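Local coordinates for Alpha/beta hydrolase (PDB 4EZI), which is a putative hydrolase of the alpha/beta-hydrolase fold, possibly a triacylglycerol lipase, whose function has not been established, at residues 240-254 and 267-280. Numbering follows the deposited sequence.
Sequences DEIFAPPYNTLIPEL and ALPQDPLLIFQPKF
Phe243 and Phe276 face each other in a single beta bridge, closed by two backbone hydrogen bonds, Gln277 N to Ile242 O at 2.9 Å and Ala244 N to Ile275 O, also at 2.9 Å. The same two carbonyl oxygens each take a CA-H...O contact, from the CA of Phe276 and of Phe243, and lie in plane at the edges of these residues' rings. The rings run side by side, near parallel (20°) but slid apart, so that they touch chiefly through Phe243 CE1 and Phe276 CE1, 3.6 Å apart. Ile242 CG2 lies over the centre of one Phe243 face, while Ile251 CD1 lies above the opposite face, toward its rim. Ile242 also sets CG1 and CG2 over a face of Phe280, whose ring additionally meets Trp236 and Phe226 edge-to-face. The contact belongs to the largely helical region between strands 193-197 and 310-314 of the alpha/beta-hydrolase sheet, where such insertions commonly form a cap; here Ile251 reaches helix 218-233. Ile275 CG2 sits 3.8 Å from the Tyr247 ring centroid, over its face and 13° off its normal. With CG1 between its backbone N and carbonyl carbon (chi1 72°), Ile275 sends CD1 instead to Ile251 CD1, 3.9 Å away. Tyr247 OH lies against Pro269 CD and shares a water with Ala267 O, while Leu254 CD1 touches both Ala267 CB and Leu268 CD2. A second water donates to Asp240 O and Phe243 O and accepts from Gln277 NE2, which a bend in the glutamine side chain brings to 2.9 Å from the water oxygen.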
ATOM      1  N   ASP A 240      12.073   3.832  25.458  1.00  8.16           N
ATOM      2  CA  ASP A 240      13.474   3.624  25.825  1.00  7.75           C
ATOM      3  C   ASP A 240      13.837   2.166  26.020  1.00  7.61           C
ATOM      4  O   ASP A 240      15.009   1.819  26.026  1.00  8.45           O
ATOM      5  CB  ASP A 240      13.820   4.451  27.055  1.00  9.32           C
ATOM      6  CG  ASP A 240      13.290   5.856  26.936  1.00 11.43           C
ATOM      7  OD1 ASP A 240      13.619   6.487  25.916  1.00 16.40           O
ATOM      8  OD2 ASP A 240      12.508   6.280  27.810  1.00 15.00           O
ATOM      9  N   GLU A 241      12.841   1.301  26.148  1.00  7.54           N
ATOM     10  CA  GLU A 241      13.067  -0.137  26.090  1.00  7.49           C
ATOM     11  C   GLU A 241      13.440  -0.533  24.653  1.00  7.24           C
ATOM     12  O   GLU A 241      14.231  -1.452  24.440  1.00  7.55           O
ATOM     13  CB  GLU A 241      11.803  -0.896  26.530  1.00  8.00           C
ATOM     14  CG  GLU A 241      11.987  -2.403  26.405  1.00  8.44           C
ATOM     15  CD  GLU A 241      10.818  -3.282  26.852  1.00  9.31           C
ATOM     16  OE1 GLU A 241       9.843  -2.778  27.464  1.00  9.45           O
ATOM     17  OE2 GLU A 241      10.930  -4.521  26.617  1.00 10.97           O
ATOM     18  N   ILE A 242      12.831   0.138  23.676  1.00  6.64           N
ATOM     19  CA  ILE A 242      12.974  -0.180  22.264  1.00  7.23           C
ATOM     20  C   ILE A 242      14.229   0.466  21.687  1.00  6.72           C
ATOM     21  O   ILE A 242      15.116  -0.220  21.158  1.00  7.19           O
ATOM     22  CB  ILE A 242      11.715   0.284  21.492  1.00  7.34           C
ATOM     23  CG1 ILE A 242      10.449  -0.380  22.042  1.00  8.12           C
ATOM     24  CG2 ILE A 242      11.878   0.021  20.011  1.00  7.87           C
ATOM     25  CD1 ILE A 242       9.196   0.196  21.494  1.00 10.81           C
ATOM     26  N   PHE A 243      14.314   1.796  21.779  1.00  6.45           N
ATOM     27  CA  PHE A 243      15.291   2.590  21.043  1.00  6.93           C
ATOM     28  C   PHE A 243      16.427   3.041  21.933  1.00  6.72           C
ATOM     29  O   PHE A 243      16.217   3.631  22.999  1.00  9.10           O
ATOM     30  CB  PHE A 243      14.625   3.830  20.428  1.00  6.72           C
ATOM     31  CG  PHE A 243      13.596   3.505  19.384  1.00  6.87           C
ATOM     32  CD1 PHE A 243      13.945   2.818  18.221  1.00  7.63           C
ATOM     33  CD2 PHE A 243      12.293   3.931  19.530  1.00  8.70           C
ATOM     34  CE1 PHE A 243      12.993   2.541  17.250  1.00  7.02           C
ATOM     35  CE2 PHE A 243      11.343   3.644  18.580  1.00  9.29           C
ATOM     36  CZ  PHE A 243      11.700   2.977  17.421  1.00  8.07           C
ATOM     37  N   ALA A 244      17.654   2.798  21.470  1.00  6.71           N
ATOM     38  CA  ALA A 244      18.873   3.277  22.122  1.00  8.19           C
ATOM     39  C   ALA A 244      19.020   4.779  21.934  1.00  7.45           C
ATOM     40  O   ALA A 244      18.590   5.339  20.931  1.00  8.29           O
ATOM     41  CB  ALA A 244      20.081   2.581  21.531  1.00  9.60           C
ATOM     42  N   PRO A 245      19.652   5.462  22.896  1.00  7.40           N
ATOM     43  CA  PRO A 245      19.825   6.899  22.768  1.00  7.58           C
ATOM     44  C   PRO A 245      20.855   7.213  21.681  1.00  7.34           C
ATOM     45  O   PRO A 245      21.809   6.459  21.505  1.00  8.58           O
ATOM     46  CB  PRO A 245      20.304   7.333  24.148  1.00  8.28           C
ATOM     47  CG  PRO A 245      21.024   6.115  24.653  1.00  7.86           C
ATOM     48  CD  PRO A 245      20.220   4.953  24.158  1.00  8.32           C
ATOM     49  N   PRO A 246      20.702   8.363  21.007  1.00  7.76           N
ATOM     50  CA  PRO A 246      19.626   9.352  21.151  1.00  8.89           C
ATOM     51  C   PRO A 246      18.419   9.091  20.236  1.00  8.67           C
ATOM     52  O   PRO A 246      17.569   9.962  20.091  1.00  9.43           O
ATOM     53  CB  PRO A 246      20.325  10.630  20.717  1.00 10.83           C
ATOM     54  CG  PRO A 246      21.195  10.148  19.551  1.00 11.23           C
ATOM     55  CD  PRO A 246      21.694   8.780  19.990  1.00  9.30           C
ATOM     56  N   TYR A 247      18.348   7.914  19.628  1.00  8.26           N
ATOM     57  CA  TYR A 247      17.285   7.590  18.679  1.00  7.76           C
ATOM     58  C   TYR A 247      15.910   7.535  19.311  1.00  8.13           C
ATOM     59  O   TYR A 247      14.897   7.783  18.652  1.00  8.93           O
ATOM     60  CB  TYR A 247      17.604   6.278  17.939  1.00  7.53           C
ATOM     61  CG  TYR A 247      18.936   6.406  17.241  1.00  8.27           C
ATOM     62  CD1 TYR A 247      19.068   7.228  16.135  1.00  9.82           C
ATOM     63  CD2 TYR A 247      20.086   5.776  17.732  1.00  9.13           C
ATOM     64  CE1 TYR A 247      20.291   7.413  15.515  1.00 11.45           C
ATOM     65  CE2 TYR A 247      21.302   5.949  17.110  1.00 10.77           C
ATOM     66  CZ  TYR A 247      21.396   6.785  16.006  1.00 10.80           C
ATOM     67  OH  TYR A 247      22.615   6.958  15.385  1.00 15.53           O
ATOM     68  N   ASN A 248      15.875   7.277  20.616  1.00  7.57           N
ATOM     69  CA  ASN A 248      14.647   7.330  21.375  1.00  8.11           C
ATOM     70  C   ASN A 248      13.948   8.672  21.287  1.00  8.85           C
ATOM     71  O   ASN A 248      12.710   8.719  21.318  1.00 11.40           O
ATOM     72  CB  ASN A 248      14.876   6.927  22.836  1.00  8.69           C
ATOM     73  CG  ASN A 248      15.884   7.804  23.569  1.00  7.51           C
ATOM     74  OD1 ASN A 248      16.839   8.325  22.988  1.00  9.32           O
ATOM     75  ND2 ASN A 248      15.655   7.984  24.850  1.00  9.42           N
ATOM     76  N   THR A 249      14.699   9.769  21.174  1.00  8.38           N
ATOM     77  CA  THR A 249      14.094  11.089  21.010  1.00  8.26           C
ATOM     78  C   THR A 249      14.219  11.618  19.579  1.00  8.15           C
ATOM     79  O   THR A 249      13.380  12.417  19.157  1.00 10.54           O
ATOM     80  CB  THR A 249      14.632  12.095  22.025  1.00  9.41           C
ATOM     81  OG1 THR A 249      16.045  12.220  21.860  1.00 10.00           O
ATOM     82  CG2 THR A 249      14.272  11.731  23.447  1.00  9.33           C
ATOM     83  N   LEU A 250      15.231  11.198  18.822  1.00  7.78           N
ATOM     84  CA  LEU A 250      15.372  11.626  17.438  1.00  7.88           C
ATOM     85  C   LEU A 250      14.284  11.055  16.553  1.00  7.72           C
ATOM     86  O   LEU A 250      13.756  11.760  15.683  1.00  8.40           O
ATOM     87  CB  LEU A 250      16.741  11.238  16.925  1.00  9.83           C
ATOM     88  CG  LEU A 250      17.106  11.662  15.526  1.00 12.74           C
ATOM     89  CD1 LEU A 250      16.982  13.188  15.345  1.00 16.16           C
ATOM     90  CD2 LEU A 250      18.493  11.180  15.176  1.00 15.47           C
ATOM     91  N   ILE A 251      13.969   9.770  16.703  1.00  7.55           N
ATOM     92  CA  ILE A 251      12.989   9.140  15.842  1.00  7.17           C
ATOM     93  C   ILE A 251      11.620   9.845  15.877  1.00  7.40           C
ATOM     94  O   ILE A 251      11.039  10.107  14.823  1.00  8.23           O
ATOM     95  CB  ILE A 251      12.926   7.617  16.080  1.00  7.49           C
ATOM     96  CG1 ILE A 251      14.216   6.989  15.524  1.00  7.41           C
ATOM     97  CG2 ILE A 251      11.658   6.985  15.481  1.00  8.76           C
ATOM     98  CD1 ILE A 251      14.468   5.570  15.940  1.00  8.43           C
ATOM     99  N   PRO A 252      11.110  10.169  17.073  1.00  8.23           N
ATOM    100  CA  PRO A 252       9.836  10.925  17.080  1.00  9.09           C
ATOM    101  C   PRO A 252       9.867  12.228  16.293  1.00 10.09           C
ATOM    102  O   PRO A 252       8.883  12.569  15.633  1.00 12.36           O
ATOM    103  CB  PRO A 252       9.581  11.172  18.571  1.00 10.95           C
ATOM    104  CG  PRO A 252      10.244  10.009  19.248  1.00 11.07           C
ATOM    105  CD  PRO A 252      11.476   9.693  18.421  1.00  9.01           C
ATOM    106  N   GLU A 253      10.997  12.925  16.315  1.00 10.40           N
ATOM    107  CA  GLU A 253      11.168  14.137  15.516  1.00 10.74           C
ATOM    108  C   GLU A 253      11.169  13.822  14.010  1.00 10.06           C
ATOM    109  O   GLU A 253      10.453  14.442  13.209  1.00 11.41           O
ATOM    110  CB  GLU A 253      12.496  14.864  15.804  0.50 13.81           C
ATOM    111  CG  GLU A 253      12.909  15.196  17.239  0.50 21.67           C
ATOM    112  CD  GLU A 253      14.415  15.539  17.313  0.50 26.53           C
ATOM    113  OE1 GLU A 253      14.925  16.181  16.366  0.50 28.59           O
ATOM    114  OE2 GLU A 253      15.103  15.167  18.292  0.50 23.66           O
ATOM    115  N   LEU A 254      11.966  12.842  13.618  1.00  8.35           N
ATOM    116  CA  LEU A 254      12.072  12.471  12.209  1.00  8.85           C
ATOM    117  C   LEU A 254      10.753  12.010  11.631  1.00  8.68           C
ATOM    118  O   LEU A 254      10.527  12.169  10.424  1.00 10.40           O
ATOM    119  CB  LEU A 254      13.101  11.371  12.010  1.00  8.81           C
ATOM    120  CG  LEU A 254      14.546  11.740  12.349  1.00  9.18           C
ATOM    121  CD1 LEU A 254      15.431  10.489  12.282  1.00 11.01           C
ATOM    122  CD2 LEU A 254      15.090  12.872  11.480  1.00 11.21           C
ATOM    123  N   ALA A 267      19.898  10.813   8.659  1.00 10.38           N
ATOM    124  CA  ALA A 267      19.975  10.955  10.123  1.00 10.42           C
ATOM    125  C   ALA A 267      20.105   9.631  10.849  1.00 10.52           C
ATOM    126  O   ALA A 267      20.468   9.629  12.012  1.00 13.40           O
ATOM    127  CB  ALA A 267      18.750  11.701  10.638  1.00 11.07           C
ATOM    128  N   LEU A 268      19.749   8.524  10.212  1.00  9.63           N
ATOM    129  CA  LEU A 268      19.727   7.228  10.864  1.00  9.99           C
ATOM    130  C   LEU A 268      20.889   6.385  10.360  1.00  9.99           C
ATOM    131  O   LEU A 268      21.250   6.429   9.176  1.00 12.12           O
ATOM    132  CB  LEU A 268      18.407   6.519  10.538  1.00 10.16           C
ATOM    133  CG  LEU A 268      17.170   7.170  11.173  1.00  9.69           C
ATOM    134  CD1 LEU A 268      15.924   6.450  10.667  1.00 12.84           C
ATOM    135  CD2 LEU A 268      17.230   7.212  12.708  1.00 13.26           C
ATOM    136  N   PRO A 269      21.436   5.536  11.231  1.00  9.12           N
ATOM    137  CA  PRO A 269      22.486   4.628  10.762  1.00 10.46           C
ATOM    138  C   PRO A 269      21.959   3.597   9.760  1.00  9.57           C
ATOM    139  O   PRO A 269      20.789   3.253   9.774  1.00 11.20           O
ATOM    140  CB  PRO A 269      22.949   3.932  12.041  1.00 11.51           C
ATOM    141  CG  PRO A 269      21.792   3.984  12.943  1.00 12.37           C
ATOM    142  CD  PRO A 269      21.048   5.259  12.623  1.00 10.13           C
ATOM    143  N   GLN A 270      22.844   3.104   8.916  1.00  9.83           N
ATOM    144  CA  GLN A 270      22.469   2.066   7.966  1.00 10.11           C
ATOM    145  C   GLN A 270      22.231   0.700   8.608  1.00  8.61           C
ATOM    146  O   GLN A 270      21.420  -0.068   8.105  1.00  9.55           O
ATOM    147  CB  GLN A 270      23.467   1.997   6.820  1.00 12.42           C
ATOM    148  CG  GLN A 270      23.196   3.106   5.787  1.00 15.54           C
ATOM    149  CD  GLN A 270      22.005   2.789   4.879  1.00 17.13           C
ATOM    150  OE1 GLN A 270      22.066   1.827   4.106  1.00 20.61           O
ATOM    151  NE2 GLN A 270      20.895   3.566   5.004  1.00 13.86           N
ATOM    152  N   ASP A 271      22.912   0.425   9.723  1.00  9.70           N
ATOM    153  CA  ASP A 271      22.717  -0.812  10.483  1.00  8.33           C
ATOM    154  C   ASP A 271      21.618  -0.606  11.526  1.00  8.50           C
ATOM    155  O   ASP A 271      21.833   0.138  12.487  1.00  9.38           O
ATOM    156  CB  ASP A 271      24.018  -1.211  11.180  1.00 10.56           C
ATOM    157  CG  ASP A 271      23.897  -2.489  11.998  1.00 10.57           C
ATOM    158  OD1 ASP A 271      22.810  -3.106  12.074  1.00 10.47           O
ATOM    159  OD2 ASP A 271      24.947  -2.918  12.569  1.00 16.20           O
ATOM    160  N   PRO A 272      20.437  -1.223  11.331  1.00  8.43           N
ATOM    161  CA  PRO A 272      19.340  -0.962  12.254  1.00  7.90           C
ATOM    162  C   PRO A 272      19.639  -1.356  13.674  1.00  8.55           C
ATOM    163  O   PRO A 272      19.003  -0.829  14.599  1.00  9.40           O
ATOM    164  CB  PRO A 272      18.158  -1.771  11.680  1.00  9.07           C
ATOM    165  CG  PRO A 272      18.504  -2.097  10.309  1.00 10.88           C
ATOM    166  CD  PRO A 272      20.023  -2.142  10.254  1.00  8.64           C
ATOM    167  N   LEU A 273      20.548  -2.316  13.885  1.00  8.71           N
ATOM    168  CA  LEU A 273      20.808  -2.708  15.260  1.00  8.86           C
ATOM    169  C   LEU A 273      21.269  -1.531  16.107  1.00  8.30           C
ATOM    170  O   LEU A 273      21.058  -1.530  17.324  1.00 10.19           O
ATOM    171  CB  LEU A 273      21.826  -3.844  15.331  1.00  9.89           C
ATOM    172  CG  LEU A 273      21.371  -5.144  14.661  1.00 12.64           C
ATOM    173  CD1 LEU A 273      22.459  -6.203  14.718  1.00 15.58           C
ATOM    174  CD2 LEU A 273      20.096  -5.679  15.264  1.00 16.80           C
ATOM    175  N   LEU A 274      21.862  -0.504  15.488  1.00  8.84           N
ATOM    176  CA  LEU A 274      22.397   0.644  16.243  1.00  9.20           C
ATOM    177  C   LEU A 274      21.280   1.522  16.815  1.00  9.14           C
ATOM    178  O   LEU A 274      21.542   2.269  17.766  1.00 10.09           O
ATOM    179  CB  LEU A 274      23.345   1.467  15.370  1.00 10.16           C
ATOM    180  CG  LEU A 274      24.683   0.812  15.059  1.00 13.10           C
ATOM    181  CD1 LEU A 274      25.394   1.590  13.974  1.00 16.92           C
ATOM    182  CD2 LEU A 274      25.520   0.693  16.336  1.00 19.40           C
ATOM    183  N   ILE A 275      20.051   1.432  16.307  1.00  7.43           N
ATOM    184  CA  ILE A 275      18.967   2.253  16.878  1.00  7.77           C
ATOM    185  C   ILE A 275      18.238   1.573  18.025  1.00  6.98           C
ATOM    186  O   ILE A 275      17.413   2.205  18.669  1.00  7.74           O
ATOM    187  CB  ILE A 275      17.957   2.775  15.837  1.00  7.65           C
ATOM    188  CG1 ILE A 275      17.043   1.671  15.280  1.00  7.32           C
ATOM    189  CG2 ILE A 275      18.711   3.598  14.764  1.00  8.85           C
ATOM    190  CD1 ILE A 275      15.833   2.218  14.519  1.00  8.85           C
ATOM    191  N   PHE A 276      18.524   0.294  18.279  1.00  6.69           N
ATOM    192  CA  PHE A 276      17.764  -0.466  19.270  1.00  6.97           C
ATOM    193  C   PHE A 276      18.593  -0.817  20.474  1.00  6.93           C
ATOM    194  O   PHE A 276      19.789  -1.070  20.382  1.00  8.24           O
ATOM    195  CB  PHE A 276      17.252  -1.788  18.659  1.00  8.00           C
ATOM    196  CG  PHE A 276      16.208  -1.595  17.590  1.00  7.59           C
ATOM    197  CD1 PHE A 276      14.965  -1.117  17.920  1.00  9.32           C
ATOM    198  CD2 PHE A 276      16.492  -1.871  16.251  1.00  7.77           C
ATOM    199  CE1 PHE A 276      14.003  -0.912  16.953  1.00  8.43           C
ATOM    200  CE2 PHE A 276      15.545  -1.657  15.290  1.00  9.94           C
ATOM    201  CZ  PHE A 276      14.295  -1.189  15.618  1.00  9.65           C
ATOM    202  N   GLN A 277      17.932  -0.941  21.615  1.00  7.24           N
ATOM    203  CA  GLN A 277      18.557  -1.639  22.736  1.00  7.61           C
ATOM    204  C   GLN A 277      18.799  -3.095  22.326  1.00  8.76           C
ATOM    205  O   GLN A 277      17.933  -3.711  21.741  1.00  8.77           O
ATOM    206  CB  GLN A 277      17.679  -1.603  23.973  1.00  8.42           C
ATOM    207  CG  GLN A 277      17.722  -0.252  24.689  1.00 10.05           C
ATOM    208  CD  GLN A 277      19.142   0.086  25.214  1.00  9.10           C
ATOM    209  OE1 GLN A 277      19.943  -0.833  25.432  1.00 13.94           O
ATOM    210  NE2 GLN A 277      19.441   1.362  25.409  1.00 12.08           N
ATOM    211  N   PRO A 278      19.974  -3.662  22.652  1.00 10.34           N
ATOM    212  CA  PRO A 278      20.230  -5.041  22.227  1.00 12.20           C
ATOM    213  C   PRO A 278      19.246  -6.086  22.756  1.00 11.00           C
ATOM    214  O   PRO A 278      18.907  -7.013  22.045  1.00 12.73           O
ATOM    215  CB  PRO A 278      21.643  -5.307  22.743  1.00 14.34           C
ATOM    216  CG  PRO A 278      22.296  -4.008  22.750  1.00 16.62           C
ATOM    217  CD  PRO A 278      21.212  -3.002  23.093  1.00 12.26           C
ATOM    218  N   LYS A 279      18.788  -5.917  23.984  0.50  9.44           N
ATOM    219  CA  LYS A 279      17.840  -6.859  24.482  0.50  9.09           C
ATOM    220  C   LYS A 279      16.642  -6.914  23.524  0.50  7.97           C
ATOM    221  O   LYS A 279      16.300  -7.992  23.044  0.50  8.06           O
ATOM    222  CB  LYS A 279      17.420  -6.511  25.899  0.50  9.35           C
ATOM    223  CG  LYS A 279      16.470  -7.529  26.463  0.50 10.32           C
ATOM    224  CD  LYS A 279      16.100  -7.158  27.871  0.50 12.39           C
ATOM    225  CE  LYS A 279      14.795  -7.784  28.361  0.50 16.31           C
ATOM    226  NZ  LYS A 279      14.726  -9.257  28.239  0.50 15.25           N
ATOM    227  N   PHE A 280      16.030  -5.752  23.246  0.50  7.89           N
ATOM    228  CA  PHE A 280      14.821  -5.645  22.413  0.50  7.44           C
ATOM    229  C   PHE A 280      14.951  -6.245  21.004  0.50  7.31           C
ATOM    230  O   PHE A 280      14.119  -7.044  20.562  0.50  8.06           O
ATOM    231  CB  PHE A 280      14.431  -4.167  22.258  0.50  7.08           C
ATOM    232  CG  PHE A 280      13.214  -3.963  21.418  0.50  7.56           C
ATOM    233  CD1 PHE A 280      11.959  -4.038  21.998  0.50  9.66           C
ATOM    234  CD2 PHE A 280      13.305  -3.740  20.042  0.50  7.35           C
ATOM    235  CE1 PHE A 280      10.838  -3.875  21.257  0.50 12.24           C
ATOM    236  CE2 PHE A 280      12.160  -3.597  19.282  0.50  9.10           C
ATOM    237  CZ  PHE A 280      10.923  -3.659  19.895  0.50  9.31           C
TER
HETATM  238  O   HOH W   1      17.276   3.218  25.409  1.00 11.54           O
HETATM  239  O   HOH W   2      15.313  -3.664  25.715  1.00  9.15           O
HETATM  240  O   HOH W   3      22.854   8.330  13.017  1.00 21.70           O